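Local coordinates for protein N-acetylmuramoyl-L-alanine amidase (Mycobacteroides abscessus, PDB 7AGL) that probably cleaves, as a zinc-dependent amidase, the amide bond between N-acetylmuramic acid and L-alanine in the peptidoglycan of the mycobacterial cell wall, at residues A6-V11 with N98-V103; K139-S144 with Q205-G210. All coordinates share one frame; numbering follows the deposited sequence.

Contact 1. Residues A6-V11 with N98-V103; sequences AGRIVV and NPDAVV
Val10 pairs with Ala101 and Val11 with Val102 where two neighbouring parallel strands of the central sheet, 9-14 and 101-108, begin side by side. The ladder runs from Val11 N to Ala101 O (3.2 Å) and on from Val103 N to Val11 O (3.0 Å). At the mouth of the pair a side chain extends the pattern: Asp100, its CG beside its own backbone N (chi1 -62°), offers the anti lone pair of OD2 to Ile9 N at 2.9 Å with an N-H...O angle of 163°. Asp100 N returns a bond to Ile9 O (2.8 Å), which also takes a weak one from Ala101 N. A water donates to both Asp100 OD2 and Gly7 O. The Arg8 guanidinium stands 76° from the carboxylate plane, and its NE lies 4.0 Å from Asp100 OD1, a long salt bridge. On the Val11 and Val102 face, Val11 CG2 rests on Pro99 CB at 3.8 Å, and Glu94 of helix 87-96 touches Val11 and Val102 there; Val10 and Ala101 face the other way, where Ile211 of helix 197-215 touches Val10. Parallel strands with helices on both faces are characteristic of the alpha/beta fold of this N-acetylmuramoyl-L-alanine amidase family, which belongs to the zinc exopeptidase clan.

Contact 2. Residues K139-S144 with Q205-G210; sequences KTMRDS and QAVVQG
Met141 and Gly210 bring their CA atoms to 4.4 Å where helices 132-147 and 197-215 pass each other, the axes of the two short segments approaching to 8.2 Å at 139° between their N-to-C directions. Gly210 makes this closeness possible: a CB there would point at the partner helix and run into Met141 SD, so the bare CA lets the other backbone settle in. Ser144 packs against the same glycine, its CB pointing toward the partner and lying 3.4 Å from Gly210 CA. With OG beside its own backbone N (chi1 -69°), the hydroxyl also lies over Gly210 CA and stays on the side of its own helix's Thr140 O, 3.2 Å away. Met141 starts with CG anti to the backbone N, then bends at chi2 and chi3; the turns carry SD alongside Gly210 CA and set the methyl CE 3.6 Å from Val207 O and 4.1 Å from Val207 CG1. Thr140 adds its methyl CG2 against Gly210 O at 3.8 Å, while its OG1 is hydrogen-bonded to Arg136 O one turn back. Toward solvent, one water joins the helices, donating to Ser144 O at 2.6 Å and to Gln209 OE1. Beyond Val207, Ile62 of helix 51-68 continues the apolar layer. No direct hydrogen bond spans the two segments; a close backbone approach, methyl and thioether packing and one bridging water hold them, which implies an interface governed by fit of shape more than by charge.

How the contacts relate
Contact 1 joins two adjacent inner strands of the central sheet at their N-terminal ends, whereas contact 2 joins two helices that cover one face of that sheet, so the two share no segment. They meet on one face: Val103 of contact 1 touches Val207 and Met141 of contact 2, with Val103 CG2 4.3 Å from Met141 CE. Helix 197-215 serves both, since its Ile211 reaches Val10, Val103 and Met141. Contact 1 is mostly buried and depends on directional backbone bonds, with its charged side chains, Arg8 and Asp100, at the outer end; contact 2 is partly buried and depends on close van der Waals packing round a glycine, with a water bridging the helices on its solvent side. Val103's side chain lies about 12 Å from the zinc ion.

Contact 1. Residues A6-V11 with N98-V103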
# COMPACT_ATOMS: atom_id res chain seq x y z
N ALA A 6 21.11 -1.16 -4.58
CA ALA A 6 21.10 -1.72 -5.93
C ALA A 6 21.05 -3.24 -5.88
O ALA A 6 21.72 -3.87 -5.05
CB ALA A 6 22.34 -1.26 -6.71
N GLY A 7 20.25 -3.83 -6.76
CA GLY A 7 20.13 -5.27 -6.83
C GLY A 7 19.09 -5.88 -5.91
O GLY A 7 18.75 -7.06 -6.08
N ARG A 8 18.58 -5.12 -4.95
CA ARG A 8 17.47 -5.61 -4.14
C ARG A 8 16.20 -5.68 -4.99
O ARG A 8 16.10 -5.04 -6.05
CB ARG A 8 17.24 -4.70 -2.93
CG ARG A 8 18.46 -4.57 -2.03
CD ARG A 8 18.80 -5.89 -1.37
NE ARG A 8 18.60 -5.83 0.07
CZ ARG A 8 19.46 -5.31 0.93
NH1 ARG A 8 20.60 -4.78 0.50
NH2 ARG A 8 19.19 -5.30 2.23
N ILE A 9 15.23 -6.45 -4.52
CA ILE A 9 13.97 -6.71 -5.23
C ILE A 9 12.82 -6.14 -4.42
O ILE A 9 12.63 -6.52 -3.25
CB ILE A 9 13.76 -8.21 -5.47
CG1 ILE A 9 14.85 -8.77 -6.38
CG2 ILE A 9 12.38 -8.45 -6.08
CD1 ILE A 9 15.00 -10.26 -6.28
N VAL A 10 12.00 -5.28 -5.04
CA VAL A 10 10.83 -4.71 -4.39
C VAL A 10 9.61 -4.96 -5.28
O VAL A 10 9.67 -4.71 -6.50
CB VAL A 10 11.01 -3.20 -4.12
CG1 VAL A 10 9.72 -2.58 -3.55
CG2 VAL A 10 12.19 -2.99 -3.17
N VAL A 11 8.50 -5.44 -4.68
CA VAL A 11 7.22 -5.58 -5.38
C VAL A 11 6.27 -4.51 -4.88
O VAL A 11 6.17 -4.25 -3.66
CB VAL A 11 6.59 -6.99 -5.22
CG1 VAL A 11 5.36 -7.12 -6.11
CG2 VAL A 11 7.60 -8.07 -5.57
N ASN A 98 10.38 -13.58 -4.60
CA ASN A 98 11.31 -13.59 -3.47
C ASN A 98 11.80 -12.18 -3.11
O ASN A 98 13.01 -11.96 -2.96
CB ASN A 98 12.50 -14.50 -3.79
CG ASN A 98 13.26 -14.92 -2.55
OD1 ASN A 98 12.75 -14.84 -1.44
ND2 ASN A 98 14.50 -15.37 -2.74
N PRO A 99 10.90 -11.22 -2.92
CA PRO A 99 11.34 -9.83 -2.74
C PRO A 99 11.98 -9.58 -1.38
O PRO A 99 11.70 -10.25 -0.38
CB PRO A 99 10.04 -9.04 -2.87
CG PRO A 99 8.99 -9.97 -2.36
CD PRO A 99 9.43 -11.34 -2.83
N ASP A 100 12.82 -8.55 -1.35
CA ASP A 100 13.37 -8.06 -0.10
C ASP A 100 12.37 -7.21 0.67
O ASP A 100 12.46 -7.11 1.90
CB ASP A 100 14.65 -7.28 -0.40
CG ASP A 100 15.72 -8.15 -1.03
OD1 ASP A 100 16.26 -9.03 -0.33
OD2 ASP A 100 16.02 -7.98 -2.24
N ALA A 101 11.42 -6.59 -0.04
CA ALA A 101 10.40 -5.73 0.55
C ALA A 101 9.22 -5.61 -0.41
O ALA A 101 9.41 -5.62 -1.63
CB ALA A 101 10.94 -4.34 0.91
N VAL A 102 8.01 -5.49 0.15
CA VAL A 102 6.76 -5.34 -0.59
C VAL A 102 6.02 -4.14 -0.02
O VAL A 102 5.87 -4.04 1.20
CB VAL A 102 5.87 -6.59 -0.47
CG1 VAL A 102 4.56 -6.37 -1.27
CG2 VAL A 102 6.63 -7.82 -0.94
N VAL A 103 5.52 -3.26 -0.89
CA VAL A 103 4.75 -2.10 -0.43
C VAL A 103 3.43 -2.06 -1.18
O VAL A 103 3.42 -1.98 -2.42
CB VAL A 103 5.50 -0.78 -0.62
CG1 VAL A 103 4.57 0.37 -0.24
CG2 VAL A 103 6.77 -0.77 0.22
O HOH W 1 18.62 -8.94 -3.99

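Contact 2. Residues K139-S144 with Q205-G210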
# COMPACT_ATOMS: atom_id res chain seq x y z
N LYS A 139 7.71 0.69 11.18
CA LYS A 139 8.20 1.85 11.92
C LYS A 139 9.11 2.71 11.05
O LYS A 139 9.04 3.95 11.11
CB LYS A 139 8.93 1.39 13.18
CG LYS A 139 8.03 0.72 14.18
CD LYS A 139 8.81 0.28 15.41
CE LYS A 139 7.90 -0.42 16.41
NZ LYS A 139 8.61 -0.71 17.69
N THR A 140 9.96 2.07 10.25
CA THR A 140 10.88 2.81 9.38
C THR A 140 10.11 3.60 8.33
O THR A 140 10.41 4.79 8.10
CB THR A 140 11.84 1.83 8.72
OG1 THR A 140 12.71 1.28 9.72
CG2 THR A 140 12.67 2.55 7.65
N MET A 141 9.11 2.97 7.71
CA MET A 141 8.25 3.66 6.75
C MET A 141 7.52 4.83 7.40
O MET A 141 7.50 5.94 6.85
CB MET A 141 7.25 2.66 6.17
CG MET A 141 6.33 3.25 5.12
SD MET A 141 7.17 3.93 3.67
CE MET A 141 7.77 2.48 2.81
N ARG A 142 6.92 4.60 8.57
CA ARG A 142 6.26 5.69 9.27
C ARG A 142 7.23 6.85 9.54
O ARG A 142 6.90 8.02 9.30
CB ARG A 142 5.66 5.17 10.58
CG ARG A 142 4.89 6.20 11.42
CD ARG A 142 5.77 7.02 12.36
NE ARG A 142 6.67 6.19 13.16
CZ ARG A 142 6.31 5.56 14.27
NH1 ARG A 142 5.07 5.67 14.73
NH2 ARG A 142 7.18 4.81 14.92
N ASP A 143 8.43 6.53 10.04
CA ASP A 143 9.42 7.56 10.31
C ASP A 143 9.80 8.34 9.06
O ASP A 143 9.93 9.57 9.11
CB ASP A 143 10.68 6.93 10.91
CG ASP A 143 10.48 6.46 12.33
OD1 ASP A 143 9.45 6.81 12.95
OD2 ASP A 143 11.36 5.73 12.84
N SER A 144 10.00 7.65 7.94
CA SER A 144 10.41 8.30 6.70
C SER A 144 9.30 9.17 6.13
O SER A 144 9.56 10.27 5.63
CB SER A 144 10.84 7.25 5.67
OG SER A 144 12.05 6.60 6.04
N GLN A 205 8.07 9.92 -3.56
CA GLN A 205 9.43 10.14 -3.06
C GLN A 205 9.54 9.73 -1.61
O GLN A 205 10.55 9.14 -1.19
CB GLN A 205 9.81 11.61 -3.21
CG GLN A 205 9.98 12.05 -4.64
CD GLN A 205 10.30 13.51 -4.71
OE1 GLN A 205 11.24 13.99 -4.06
NE2 GLN A 205 9.51 14.25 -5.49
N ALA A 206 8.50 10.02 -0.82
CA ALA A 206 8.53 9.71 0.60
C ALA A 206 8.50 8.20 0.83
O ALA A 206 9.24 7.68 1.66
CB ALA A 206 7.35 10.38 1.31
N VAL A 207 7.64 7.49 0.08
CA VAL A 207 7.62 6.03 0.16
C VAL A 207 8.98 5.47 -0.23
O VAL A 207 9.50 4.56 0.44
CB VAL A 207 6.50 5.48 -0.73
CG1 VAL A 207 6.59 3.95 -0.86
CG2 VAL A 207 5.14 5.90 -0.15
N VAL A 208 9.58 5.99 -1.31
CA VAL A 208 10.90 5.51 -1.72
C VAL A 208 11.92 5.73 -0.60
O VAL A 208 12.74 4.85 -0.33
CB VAL A 208 11.33 6.19 -3.03
CG1 VAL A 208 12.81 5.96 -3.30
CG2 VAL A 208 10.50 5.64 -4.19
N GLN A 209 11.89 6.89 0.06
CA GLN A 209 12.80 7.11 1.19
C GLN A 209 12.60 6.06 2.27
O GLN A 209 13.58 5.57 2.86
CB GLN A 209 12.60 8.52 1.76
CG GLN A 209 13.25 9.58 0.90
CD GLN A 209 12.81 11.00 1.24
OE1 GLN A 209 11.91 11.21 2.04
NE2 GLN A 209 13.47 11.97 0.62
N GLY A 210 11.36 5.66 2.53
CA GLY A 210 11.11 4.60 3.50
C GLY A 210 11.66 3.26 3.05
O GLY A 210 12.23 2.51 3.85
O HOH W 2 11.90 10.86 4.71